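Local coordinates for protein Dye type peroxidase A (Streptomyces lividans 1326, PDB 6GZW) that binds haem (protoporphyrin IX with iron) and, as a dye-decolourising type peroxidase, probably uses peroxide to oxidise dyes and related substrates, at residues Phe35-Gly40 with Lys44-Leu49; Asp55-Leu60 with Val84-Gly89; Asp125-Ile130 with Phe358-Gly363. All blocks are in the same frame, centred on the assembly; numbering follows the deposited sequence.

Contact 1: residues Phe35-Gly40 with Lys44-Leu49; sequences FDLAAG and KEAAAL
L37 and A46 face each other with their CA atoms 7.8 Å apart, where strand 29-37 ends and helix 43-61 has just begun; farther round the turn G40 and E45 are the next nearest pair, at 8.2 Å between CA atoms. This is the first strand-to-helix connection of the N-terminal ferredoxin-like half, and its two limbs make a light contact. The side chain of L37 leaves its backbone toward the helix, and the methyl CD2 lies 4.4 Å from A46 CB, at the long end of apolar contact. F92 of helix 90-95 packs against both residues. E45 behaves differently. Its chain bends at CG (chi2 79°), bringing the carboxylate back along the turn, where OE1 accepts a hydrogen bond from the backbone N of G42, ahead of the helix's first residue. The same bend sets E45 CD 3.5 Å from G40 O, and E45 OE1 is 3.6 Å from that carbonyl oxygen. If E45 is ionised, as is likely, both oxygens are acceptors, which fits the absence of a hydrogen bond between them: the turn is tied to E45 through G42, while strand and helix meet across the segments by a single methyl-to-methyl approach.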
loop_
_atom_site.group_PDB
_atom_site.type_symbol
_atom_site.label_atom_id
_atom_site.label_comp_id
_atom_site.label_asym_id
_atom_site.label_seq_id
_atom_site.Cartn_x
_atom_site.Cartn_y
_atom_site.Cartn_z
ATOM N N PHE A 35 11.365 -6.486 15.753
ATOM C CA PHE A 35 12.259 -5.675 16.561
ATOM C C PHE A 35 13.296 -6.571 17.239
ATOM O O PHE A 35 12.950 -7.708 17.612
ATOM C CB PHE A 35 11.480 -4.937 17.657
ATOM C CG PHE A 35 10.509 -3.918 17.154
ATOM C CD1 PHE A 35 9.213 -4.290 16.830
ATOM C CD2 PHE A 35 10.839 -2.566 17.067
ATOM C CE1 PHE A 35 8.270 -3.379 16.386
ATOM C CE2 PHE A 35 9.885 -1.636 16.614
ATOM C CZ PHE A 35 8.602 -2.051 16.265
ATOM N N ASP A 36 14.519 -6.077 17.387
ATOM C CA ASP A 36 15.516 -6.693 18.270
ATOM C C ASP A 36 15.745 -5.856 19.501
ATOM O O ASP A 36 15.868 -4.628 19.434
ATOM C CB ASP A 36 16.850 -6.904 17.562
ATOM C CG ASP A 36 16.791 -8.021 16.534
ATOM O OD1 ASP A 36 16.013 -8.969 16.720
ATOM O OD2 ASP A 36 17.569 -7.965 15.560
ATOM N N LEU A 37 15.803 -6.508 20.645
ATOM C CA LEU A 37 16.106 -5.789 21.882
ATOM C C LEU A 37 17.480 -5.125 21.819
ATOM O O LEU A 37 18.437 -5.689 21.290
ATOM C CB LEU A 37 16.024 -6.753 23.075
ATOM C CG LEU A 37 14.621 -7.240 23.432
ATOM C CD1 LEU A 37 14.737 -8.385 24.415
ATOM C CD2 LEU A 37 13.777 -6.159 24.028
ATOM N N ALA A 38 17.531 -3.902 22.324
ATOM C CA ALA A 38 18.752 -3.144 22.384
ATOM C C ALA A 38 19.645 -3.663 23.514
ATOM O O ALA A 38 19.181 -4.312 24.451
ATOM C CB ALA A 38 18.420 -1.675 22.619
ATOM N N ALA A 39 20.920 -3.325 23.422
ATOM C CA ALA A 39 21.829 -3.475 24.550
ATOM C C ALA A 39 21.241 -2.744 25.767
ATOM O O ALA A 39 20.804 -1.592 25.680
ATOM C CB ALA A 39 23.202 -2.926 24.187
ATOM N N GLY A 40 21.184 -3.434 26.893
ATOM C CA GLY A 40 20.616 -2.853 28.107
ATOM C C GLY A 40 19.141 -3.138 28.303
ATOM O O GLY A 40 18.589 -2.781 29.339
ATOM N N LYS A 44 12.906 -6.904 32.321
ATOM C CA LYS A 44 12.148 -5.814 32.874
ATOM C C LYS A 44 11.874 -4.739 31.816
ATOM O O LYS A 44 10.800 -4.177 31.782
ATOM C CB LYS A 44 12.829 -5.250 34.130
ATOM C CG LYS A 44 12.644 -6.153 35.361
ATOM C CD LYS A 44 12.772 -5.378 36.673
ATOM N N GLU A 45 12.819 -4.520 30.916
ATOM C CA GLU A 45 12.626 -3.537 29.845
ATOM C C GLU A 45 11.657 -4.069 28.789
ATOM O O GLU A 45 10.837 -3.325 28.258
ATOM C CB GLU A 45 13.959 -3.135 29.218
ATOM C CG GLU A 45 14.855 -2.322 30.169
ATOM C CD GLU A 45 15.603 -3.160 31.201
ATOM O OE1 GLU A 45 15.807 -4.373 30.985
ATOM O OE2 GLU A 45 16.006 -2.593 32.241
ATOM N N ALA A 46 11.746 -5.354 28.490
ATOM C CA ALA A 46 10.766 -5.991 27.620
ATOM C C ALA A 46 9.355 -5.977 28.209
ATOM O O ALA A 46 8.387 -5.776 27.475
ATOM C CB ALA A 46 11.172 -7.430 27.303
ATOM N N ALA A 47 9.225 -6.220 29.522
ATOM C CA ALA A 47 7.918 -6.173 30.168
ATOM C C ALA A 47 7.294 -4.782 30.047
ATOM O O ALA A 47 6.138 -4.641 29.670
ATOM C CB ALA A 47 8.021 -6.608 31.630
ATOM N N ALA A 48 8.083 -3.743 30.316
ATOM C CA ALA A 48 7.627 -2.367 30.143
ATOM C C ALA A 48 7.227 -2.042 28.684
ATOM O O ALA A 48 6.264 -1.319 28.456
ATOM C CB ALA A 48 8.686 -1.386 30.629
ATOM N N LEU A 49 7.953 -2.610 27.718
ATOM C CA LEU A 49 7.652 -2.402 26.305
ATOM C C LEU A 49 6.308 -3.027 25.914
ATOM O O LEU A 49 5.498 -2.390 25.258
ATOM C CB LEU A 49 8.781 -2.955 25.432
ATOM C CG LEU A 49 8.527 -2.986 23.915
ATOM C CD1 LEU A 49 8.276 -1.582 23.401
ATOM C CD2 LEU A 49 9.742 -3.529 23.216
#

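Contact 2: residues Asp55-Leu60 with Val84-Gly89; sequences DTARRL and VTFGFG
The apolar contact centres on A57, whose CB enters the angle between V84 and F86, alternate residues on one face of strand 83-89. The approach is close, with the CA atoms of A57 and V84 5.9 Å apart, a spacing that the small alanine side chain permits. A57 CB meets V84 CB at 3.8 Å, and the valine methyl CG2, lying beside its own backbone N, reaches the same alanine carbon at 4.1 Å. F86 offers its rim: A57 CB lies near the plane of the ring at its edge, 4.1 Å from CZ and about equally far from CE2. With CG of F86 set anti to its carbonyl carbon (chi1 -55°), the ring edge is placed beside A57 CB.

The salt bridges of D55 lie within the helix and do not touch the strand. D55 takes two arginines from the following turn, one on each carboxylate oxygen. R59 NE donates to D55 OD2 over 2.9 Å in a nearly straight bond (175°), in the guanidinium plane but from above the carboxylate plane. R58 NH2 reaches D55 OD1 at 3.2 Å, on its syn side, and is more bent. The shared carboxylate brings the cations together, with R58 NH2 3.5 Å above the centre of the R59 guanidinium; its single negative charge probably offsets part of theirs.

Elsewhere on the helix, T56 OG1 is hydrogen-bonded to D148 OD2, and T56 and L60 pack on helix 135-149, the other long helix of this ferredoxin-like half. V84 and F86 also touch V128 of strand 126-132, and F14 from a loop covers A57. Helix 43-61 thus lies on the sheet beside helix 135-149, its alanine seated over strand 83-89.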
loop_
_atom_site.group_PDB
_atom_site.type_symbol
_atom_site.label_atom_id
_atom_site.label_comp_id
_atom_site.label_asym_id
_atom_site.label_seq_id
_atom_site.Cartn_x
_atom_site.Cartn_y
_atom_site.Cartn_z
ATOM N N ASP A 55 -1.094 -0.959 25.691
ATOM C CA ASP A 55 -1.903 0.230 25.892
ATOM C C ASP A 55 -2.139 1.011 24.584
ATOM O O ASP A 55 -3.244 1.455 24.302
ATOM C CB ASP A 55 -1.231 1.113 26.953
ATOM C CG ASP A 55 -2.062 2.352 27.305
ATOM O OD1 ASP A 55 -3.136 2.190 27.904
ATOM O OD2 ASP A 55 -1.634 3.475 26.974
ATOM N N THR A 56 -1.099 1.119 23.760
ATOM C CA THR A 56 -1.203 1.725 22.428
ATOM C C THR A 56 -2.189 0.923 21.565
ATOM O O THR A 56 -3.072 1.503 20.959
ATOM C CB THR A 56 0.197 1.846 21.781
ATOM O OG1 THR A 56 0.959 2.758 22.574
ATOM C CG2 THR A 56 0.158 2.335 20.310
ATOM N N ALA A 57 -2.044 -0.392 21.530
ATOM C CA ALA A 57 -2.963 -1.201 20.756
ATOM C C ALA A 57 -4.422 -1.021 21.204
ATOM O O ALA A 57 -5.314 -0.847 20.379
ATOM C CB ALA A 57 -2.587 -2.667 20.841
ATOM N N ARG A 58 -4.658 -1.078 22.524
ATOM C CA ARG A 58 -5.989 -0.916 23.085
ATOM C C ARG A 58 -6.629 0.391 22.642
ATOM O O ARG A 58 -7.748 0.414 22.125
ATOM C CB ARG A 58 -5.943 -1.006 24.613
ATOM C CG ARG A 58 -7.301 -1.180 25.295
ATOM C CD ARG A 58 -7.924 0.109 25.787
ATOM N NE ARG A 58 -7.002 0.900 26.607
ATOM C CZ ARG A 58 -7.173 2.180 26.908
ATOM N NH1 ARG A 58 -8.250 2.847 26.484
ATOM N NH2 ARG A 58 -6.242 2.803 27.604
ATOM N N ARG A 59 -5.901 1.506 22.791
ATOM C CA ARG A 59 -6.458 2.792 22.395
ATOM C C ARG A 59 -6.729 2.852 20.917
ATOM O O ARG A 59 -7.835 3.240 20.482
ATOM C CB ARG A 59 -5.506 3.937 22.749
ATOM C CG ARG A 59 -5.314 4.200 24.243
ATOM C CD ARG A 59 -4.112 5.114 24.544
ATOM N NE ARG A 59 -3.786 5.103 25.972
ATOM C CZ ARG A 59 -4.429 5.799 26.919
ATOM N NH1 ARG A 59 -5.414 6.649 26.636
ATOM N NH2 ARG A 59 -4.071 5.632 28.191
ATOM N N LEU A 60 -5.710 2.502 20.129
ATOM C CA LEU A 60 -5.823 2.680 18.682
ATOM C C LEU A 60 -6.885 1.771 18.068
ATOM O O LEU A 60 -7.608 2.187 17.167
ATOM C CB LEU A 60 -4.467 2.491 18.004
ATOM C CG LEU A 60 -3.643 3.779 17.884
ATOM C CD1 LEU A 60 -3.448 4.540 19.193
ATOM C CD2 LEU A 60 -2.309 3.422 17.279
ATOM N N VAL A 84 -3.783 -5.157 16.129
ATOM C CA VAL A 84 -2.369 -5.240 16.469
ATOM C C VAL A 84 -2.156 -6.547 17.236
ATOM O O VAL A 84 -2.876 -6.814 18.198
ATOM C CB VAL A 84 -1.910 -4.049 17.345
ATOM C CG1 VAL A 84 -0.389 -4.044 17.453
ATOM C CG2 VAL A 84 -2.402 -2.747 16.751
ATOM N N THR A 85 -1.174 -7.323 16.803
ATOM C CA THR A 85 -0.857 -8.639 17.352
ATOM C C THR A 85 0.630 -8.749 17.635
ATOM O O THR A 85 1.450 -8.281 16.834
ATOM C CB THR A 85 -1.157 -9.710 16.283
ATOM O OG1 THR A 85 -2.420 -9.433 15.681
ATOM C CG2 THR A 85 -1.122 -11.074 16.878
ATOM N N PHE A 86 0.986 -9.393 18.747
ATOM C CA PHE A 86 2.356 -9.440 19.232
ATOM C C PHE A 86 2.886 -10.863 19.377
ATOM O O PHE A 86 2.178 -11.727 19.942
ATOM C CB PHE A 86 2.429 -8.767 20.613
ATOM C CG PHE A 86 1.899 -7.341 20.645
ATOM C CD1 PHE A 86 2.692 -6.271 20.195
ATOM C CD2 PHE A 86 0.596 -7.064 21.064
ATOM C CE1 PHE A 86 2.219 -4.988 20.202
ATOM C CE2 PHE A 86 0.105 -5.756 21.062
ATOM C CZ PHE A 86 0.926 -4.714 20.626
ATOM N N GLY A 87 4.149 -11.089 18.986
ATOM C CA GLY A 87 4.810 -12.383 19.193
ATOM C C GLY A 87 6.258 -12.270 19.634
ATOM O O GLY A 87 6.866 -11.199 19.541
ATOM N N PHE A 88 6.793 -13.395 20.117
ATOM C CA PHE A 88 8.162 -13.528 20.588
ATOM C C PHE A 88 8.901 -14.588 19.771
ATOM O O PHE A 88 8.363 -15.695 19.558
ATOM C CB PHE A 88 8.188 -13.946 22.076
ATOM C CG PHE A 88 7.435 -13.028 22.970
ATOM C CD1 PHE A 88 6.055 -13.130 23.093
ATOM C CD2 PHE A 88 8.088 -12.012 23.650
ATOM C CE1 PHE A 88 5.334 -12.258 23.889
ATOM C CE2 PHE A 88 7.382 -11.141 24.443
ATOM C CZ PHE A 88 6.008 -11.253 24.570
ATOM N N GLY A 89 10.122 -14.290 19.346
ATOM C CA GLY A 89 10.931 -15.213 18.558
ATOM C C GLY A 89 11.813 -16.043 19.483
ATOM O O GLY A 89 11.966 -15.710 20.669
#

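Contact 3: residues Asp125-Ile130 with Phe358-Gly363; sequences DLWVQI and FAVPGG
W127 and F358 pack across the seam between the two ferredoxin-like halves of the dimeric alpha+beta barrel fold. Strands 126-132 and 350-360 are separated in the sheet by strand 83-89, whose G87 and G89 put no side chain between them.

The five-membered ring of W127 and the F358 ring lie almost parallel, at 7°, with centroids 4.4 Å apart, but are slid so far that they barely overlap; W127 CD1 and F358 CE2 come within 3.5 Å. The phenyl face is covered instead by a CH-pi contact: W127 CB sits 3.4 Å above the F358 centroid, almost on the ring normal. With CG anti to the backbone N (chi1 178°), the indole swings on past the phenyl edge toward V360. Its opposite face lies over the backbone N of Q129. Replacing F358 with an alanine would probably open a gap beneath W127 CB and let the indole shift, with one face losing its aromatic neighbour.

V221 of strand 219-228, the next strand of the C-terminal half, touches both aromatic side chains. On the other side, D125 and L126 both face F35 in a classic beta bulge just before the tryptophan. The remaining apolar contact is on the six-membered ring of the indole, where W127 CZ3 is 4.0 Å from the V360 methyl CG2.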
loop_
_atom_site.group_PDB
_atom_site.type_symbol
_atom_site.label_atom_id
_atom_site.label_comp_id
_atom_site.label_asym_id
_atom_site.label_seq_id
_atom_site.Cartn_x
_atom_site.Cartn_y
_atom_site.Cartn_z
ATOM N N ASP A 125 13.745 -10.793 17.707
ATOM C CA ASP A 125 13.277 -11.037 19.077
ATOM C C ASP A 125 11.773 -10.904 19.225
ATOM O O ASP A 125 11.149 -11.704 19.965
ATOM C CB ASP A 125 13.948 -10.080 20.072
ATOM C CG ASP A 125 15.479 -10.276 20.197
ATOM O OD1 ASP A 125 16.000 -11.415 19.978
ATOM O OD2 ASP A 125 16.160 -9.247 20.507
ATOM N N LEU A 126 11.185 -9.899 18.552
ATOM C CA LEU A 126 9.783 -9.537 18.730
ATOM C C LEU A 126 9.134 -9.297 17.381
ATOM O O LEU A 126 9.776 -8.732 16.489
ATOM C CB LEU A 126 9.653 -8.260 19.554
ATOM C CG LEU A 126 10.079 -8.364 21.018
ATOM C CD1 LEU A 126 10.273 -6.978 21.594
ATOM C CD2 LEU A 126 9.062 -9.171 21.824
ATOM N N TRP A 127 7.872 -9.671 17.251
ATOM C CA TRP A 127 7.126 -9.434 16.002
ATOM C C TRP A 127 5.835 -8.716 16.308
ATOM O O TRP A 127 5.178 -9.011 17.295
ATOM C CB TRP A 127 6.845 -10.786 15.368
ATOM C CG TRP A 127 6.039 -10.805 14.100
ATOM C CD1 TRP A 127 6.454 -10.464 12.824
ATOM C CD2 TRP A 127 4.678 -11.230 13.981
ATOM N NE1 TRP A 127 5.432 -10.681 11.941
ATOM C CE2 TRP A 127 4.333 -11.151 12.614
ATOM C CE3 TRP A 127 3.722 -11.708 14.897
ATOM C CZ2 TRP A 127 3.057 -11.519 12.136
ATOM C CZ3 TRP A 127 2.439 -12.055 14.427
ATOM C CH2 TRP A 127 2.127 -11.982 13.058
ATOM N N VAL A 128 5.471 -7.737 15.464
ATOM C CA VAL A 128 4.163 -7.115 15.546
ATOM C C VAL A 128 3.506 -7.149 14.182
ATOM O O VAL A 128 4.164 -6.836 13.167
ATOM C CB VAL A 128 4.252 -5.638 16.016
ATOM C CG1 VAL A 128 2.849 -5.098 16.266
ATOM C CG2 VAL A 128 5.118 -5.536 17.256
ATOM N N GLN A 129 2.221 -7.525 14.165
ATOM C CA GLN A 129 1.397 -7.481 12.959
ATOM C C GLN A 129 0.349 -6.401 13.111
ATOM O O GLN A 129 -0.460 -6.411 14.044
ATOM C CB GLN A 129 0.715 -8.834 12.734
ATOM C CG GLN A 129 -0.280 -8.879 11.568
ATOM C CD GLN A 129 -1.009 -10.199 11.522
ATOM O OE1 GLN A 129 -1.812 -10.512 12.422
ATOM N NE2 GLN A 129 -0.736 -10.986 10.502
ATOM N N ILE A 130 0.343 -5.462 12.163
ATOM C CA ILE A 130 -0.642 -4.407 12.141
ATOM C C ILE A 130 -1.458 -4.537 10.861
ATOM O O ILE A 130 -0.884 -4.690 9.784
ATOM C CB ILE A 130 0.050 -3.041 12.188
ATOM C CG1 ILE A 130 0.720 -2.922 13.558
ATOM C CG2 ILE A 130 -0.953 -1.902 11.951
ATOM C CD1 ILE A 130 1.735 -1.857 13.631
ATOM N N PHE A 358 7.124 -17.111 15.343
ATOM C CA PHE A 358 6.894 -16.391 16.605
ATOM C C PHE A 358 5.816 -17.036 17.474
ATOM O O PHE A 358 4.843 -17.606 16.955
ATOM C CB PHE A 358 6.585 -14.914 16.335
ATOM C CG PHE A 358 7.582 -14.241 15.418
ATOM C CD1 PHE A 358 8.830 -13.833 15.876
ATOM C CD2 PHE A 358 7.274 -14.039 14.079
ATOM C CE1 PHE A 358 9.735 -13.226 15.025
ATOM C CE2 PHE A 358 8.184 -13.427 13.220
ATOM C CZ PHE A 358 9.419 -13.013 13.684
ATOM N N ALA A 359 6.024 -16.949 18.794
ATOM C CA ALA A 359 5.059 -17.395 19.786
ATOM C C ALA A 359 4.138 -16.242 20.140
ATOM O O ALA A 359 4.578 -15.255 20.760
ATOM C CB ALA A 359 5.774 -17.880 21.038
ATOM N N VAL A 360 2.868 -16.368 19.804
ATOM C CA VAL A 360 1.898 -15.301 19.959
ATOM C C VAL A 360 0.975 -15.734 21.105
ATOM O O VAL A 360 0.107 -16.597 20.915
ATOM C CB VAL A 360 1.150 -15.088 18.630
ATOM C CG1 VAL A 360 -0.043 -14.168 18.764
ATOM C CG2 VAL A 360 2.111 -14.546 17.562
ATOM N N PRO A 361 1.181 -15.177 22.313
ATOM C CA PRO A 361 0.380 -15.649 23.457
ATOM C C PRO A 361 -1.089 -15.287 23.387
ATOM O O PRO A 361 -1.566 -14.663 22.429
ATOM C CB PRO A 361 1.058 -14.960 24.635
ATOM C CG PRO A 361 1.534 -13.672 24.037
ATOM C CD PRO A 361 2.094 -14.102 22.725
ATOM N N GLY A 362 -1.850 -15.723 24.386
ATOM C CA GLY A 362 -3.261 -15.357 24.480
ATOM C C GLY A 362 -3.530 -13.864 24.534
ATOM O O GLY A 362 -2.614 -13.066 24.742
ATOM N N GLY A 363 -4.784 -13.484 24.361
ATOM C CA GLY A 363 -5.135 -12.070 24.379
ATOM C C GLY A 363 -5.015 -11.503 25.775
ATOM O O GLY A 363 -5.030 -12.237 26.774
#

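How the contacts relate
All three contacts draw on one antiparallel sheet. Contacts 1 and 2 share helix 43-61, their centres about 15 Å apart, and do not touch. Contact 3 joins them through the strands: its centre is about 14 Å from that of contact 1, where L37 N is hydrogen-bonded to D125 OD2 (2.8 Å) and L49 packs on L126, and about 8 Å from that of contact 2, where F88 O probably accepts a hydrogen bond from A359 N (2.8 Å). The first two lie wholly in the N-terminal half, while contact 3 crosses to the C-terminal half. That half holds the haem pocket, whose residue range reaches the beginning of strand 350-360; contact 3 uses the strand's other end.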